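Local coordinates for protein teichoic acid D-alanine hydrolase (Staphylococcus aureus, PDB 5ZH8) that hydrolyses the D-alanyl esters of wall teichoic acid and lipoteichoic acid, releasing D-alanine and affecting methicillin resistance and cell wall structure, at residues P62-E67 with T118-M122. Residues are numbered along the deposited sequence; the frame is centred on the assembly and turned at random.
Sequences PSKLKE and TPNTM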
ATOM      1  N   PRO A  62     -26.644 -17.143   1.805  1.00 76.43           N
ATOM      2  CA  PRO A  62     -26.682 -17.120   3.267  1.00 74.74           C
ATOM      3  C   PRO A  62     -27.701 -16.125   3.807  1.00 75.49           C
ATOM      4  O   PRO A  62     -28.100 -15.198   3.096  1.00 76.49           O
ATOM      5  CB  PRO A  62     -25.262 -16.690   3.641  1.00 71.48           C
ATOM      6  CG  PRO A  62     -24.834 -15.837   2.496  1.00 71.37           C
ATOM      7  CD  PRO A  62     -25.466 -16.436   1.275  1.00 74.16           C
ATOM      8  N   SER A  63     -28.108 -16.315   5.059  1.00 75.10           N
ATOM      9  CA  SER A  63     -29.130 -15.475   5.676  1.00 76.13           C
ATOM     10  C   SER A  63     -28.697 -14.012   5.743  1.00 74.21           C
ATOM     11  O   SER A  63     -27.509 -13.707   5.894  1.00 70.87           O
ATOM     12  CB  SER A  63     -29.475 -15.986   7.079  1.00 76.19           C
ATOM     13  OG  SER A  63     -28.322 -16.052   7.898  1.00 73.09           O
ATOM     14  N   LYS A  64     -29.678 -13.117   5.628  1.00 76.09           N
ATOM     15  CA  LYS A  64     -29.421 -11.681   5.643  1.00 74.93           C
ATOM     16  C   LYS A  64     -29.041 -11.248   7.055  1.00 72.59           C
ATOM     17  O   LYS A  64     -29.732 -11.592   8.017  1.00 73.66           O
ATOM     18  CB  LYS A  64     -30.661 -10.899   5.193  1.00 78.43           C
ATOM     19  CG  LYS A  64     -30.387  -9.829   4.142  1.00 78.78           C
ATOM     20  CD  LYS A  64     -30.481 -10.411   2.729  1.00 80.81           C
ATOM     21  CE  LYS A  64     -30.783  -9.345   1.681  1.00 82.64           C
ATOM     22  NZ  LYS A  64     -31.405  -9.918   0.449  1.00 85.80           N
ATOM     23  N   LEU A  65     -27.948 -10.498   7.175  1.00 69.47           N
ATOM     24  CA  LEU A  65     -27.495  -9.981   8.463  1.00 67.62           C
ATOM     25  C   LEU A  65     -27.947  -8.540   8.614  1.00 68.34           C
ATOM     26  O   LEU A  65     -27.917  -7.774   7.650  1.00 68.65           O
ATOM     27  CB  LEU A  65     -25.971 -10.058   8.570  1.00 64.33           C
ATOM     28  CG  LEU A  65     -25.363 -11.464   8.532  1.00 63.27           C
ATOM     29  CD1 LEU A  65     -23.844 -11.391   8.507  1.00 60.49           C
ATOM     30  CD2 LEU A  65     -25.843 -12.307   9.702  1.00 63.80           C
ATOM     31  N   LYS A  66     -28.364  -8.174   9.825  1.00 69.00           N
ATOM     32  CA  LYS A  66     -28.876  -6.828  10.079  1.00 70.18           C
ATOM     33  C   LYS A  66     -27.806  -5.917  10.681  1.00 67.41           C
ATOM     34  O   LYS A  66     -26.866  -6.380  11.321  1.00 64.70           O
ATOM     35  CB  LYS A  66     -30.131  -6.870  10.969  1.00 73.38           C
ATOM     36  CG  LYS A  66     -29.910  -7.329  12.404  1.00 73.12           C
ATOM     37  CD  LYS A  66     -31.210  -7.241  13.214  1.00 76.47           C
ATOM     38  CE  LYS A  66     -30.959  -6.894  14.680  1.00 76.11           C
ATOM     39  NZ  LYS A  66     -30.444  -5.504  14.875  1.00 74.85           N
ATOM     40  N   GLU A  67     -27.955  -4.615  10.446  1.00 67.86           N
ATOM     41  CA  GLU A  67     -27.072  -3.625  11.040  1.00 65.78           C
ATOM     42  C   GLU A  67     -27.290  -3.595  12.545  1.00 65.78           C
ATOM     43  O   GLU A  67     -28.417  -3.725  13.024  1.00 68.16           O
ATOM     44  CB  GLU A  67     -27.334  -2.241  10.451  1.00 66.94           C
ATOM     45  CG  GLU A  67     -26.937  -2.103   8.987  1.00 66.89           C
ATOM     46  CD  GLU A  67     -26.941  -0.659   8.519  1.00 67.93           C
ATOM     47  OE1 GLU A  67     -26.221   0.145   9.139  1.00 66.91           O
ATOM     48  OE2 GLU A  67     -27.664  -0.324   7.548  1.00 70.24           O
ATOM     49  N   THR A 118     -22.538  -3.886   3.289  1.00 53.43           N
ATOM     50  CA  THR A 118     -23.499  -4.231   4.327  1.00 54.04           C
ATOM     51  C   THR A 118     -22.823  -5.188   5.295  1.00 52.27           C
ATOM     52  O   THR A 118     -21.679  -5.588   5.062  1.00 50.74           O
ATOM     53  CB  THR A 118     -24.736  -4.901   3.713  1.00 56.52           C
ATOM     54  OG1 THR A 118     -24.357  -6.135   3.100  1.00 56.38           O
ATOM     55  CG2 THR A 118     -25.352  -4.008   2.660  1.00 58.67           C
ATOM     56  N   PRO A 119     -23.511  -5.552   6.392  1.00 52.82           N
ATOM     57  CA  PRO A 119     -22.958  -6.599   7.261  1.00 51.35           C
ATOM     58  C   PRO A 119     -22.779  -7.946   6.554  1.00 51.53           C
ATOM     59  O   PRO A 119     -21.964  -8.758   6.979  1.00 50.04           O
ATOM     60  CB  PRO A 119     -23.996  -6.703   8.384  1.00 52.57           C
ATOM     61  CG  PRO A 119     -24.597  -5.339   8.458  1.00 53.71           C
ATOM     62  CD  PRO A 119     -24.650  -4.862   7.027  1.00 54.50           C
ATOM     63  N   ASN A 120     -23.528  -8.167   5.478  1.00 53.81           N
ATOM     64  CA  ASN A 120     -23.391  -9.380   4.666  1.00 54.59           C
ATOM     65  C   ASN A 120     -22.140  -9.414   3.785  1.00 53.49           C
ATOM     66  O   ASN A 120     -21.728 -10.490   3.349  1.00 53.75           O
ATOM     67  CB  ASN A 120     -24.632  -9.589   3.797  1.00 57.54           C
ATOM     68  CG  ASN A 120     -25.623 -10.528   4.432  1.00 59.12           C
ATOM     69  OD1 ASN A 120     -26.642 -10.100   4.977  1.00 60.60           O
ATOM     70  ND2 ASN A 120     -25.312 -11.825   4.397  1.00 59.11           N
ATOM     71  N   THR A 121     -21.547  -8.251   3.520  1.00 52.73           N
ATOM     72  CA  THR A 121     -20.343  -8.173   2.704  1.00 51.93           C
ATOM     73  C   THR A 121     -19.195  -8.985   3.303  1.00 50.12           C
ATOM     74  O   THR A 121     -18.850  -8.825   4.484  1.00 48.72           O
ATOM     75  CB  THR A 121     -19.864  -6.726   2.546  1.00 51.52           C
ATOM     76  OG1 THR A 121     -20.935  -5.917   2.049  1.00 53.73           O
ATOM     77  CG2 THR A 121     -18.689  -6.653   1.586  1.00 51.23           C
ATOM     78  N   MET A 122     -18.611  -9.842   2.472  1.00 50.45           N
ATOM     79  CA  MET A 122     -17.493 -10.693   2.860  1.00 48.94           C
ATOM     80  C   MET A 122     -16.221 -10.163   2.211  1.00 48.33           C
ATOM     81  O   MET A 122     -16.193  -9.915   1.007  1.00 49.59           O
ATOM     82  CB  MET A 122     -17.751 -12.135   2.413  1.00 49.87           C
ATOM     83  CG  MET A 122     -18.985 -12.745   3.048  1.00 50.80           C
ATOM     84  SD  MET A 122     -19.663 -14.156   2.169  1.00 53.28           S
ATOM     85  CE  MET A 122     -18.474 -15.440   2.550  1.00 51.77           C
TER
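An extended strip of backbone, 62-67, meets a tight turn through one amide side chain and a proline ring. The carboxamide of Asn120 pairs with the backbone on both sides of Lys64: its ND2 donates to Ser63 O (3.3 Å), while Leu65 N donates to its OD1 (2.6 Å), both bonds nearly straight. Asparagine suits the place because its carboxamide presents donor and acceptor at one end, matching Ser63 C=O and Leu65 N-H, which point the same way. Ser63 O is also hydrogen-bonded to His247, which, with Tyr259, packs against Asn120.

Beside this polar pair, Leu65 lies over Pro119, CB to CB 3.9 Å apart, and Pro119 CG comes within 4.0 Å of Glu67 CG.

Several polar groups of the turn are satisfied within it. Thr121 N bonds to Thr118 O (3.1 Å), and Thr118 N to Thr121 OG1 (2.9 Å), a hydroxyl also bonded to Gln109; Asn120 N bonds weakly to Thr118 OG1 (3.2 Å). Proline, restricted in phi and lacking an N-H, fits the second position.

Thus the lead-in to edge strand 68-69 is tied to a type I beta turn, Thr118 to Thr121, in the beta-lactamase-like fold of this esterase.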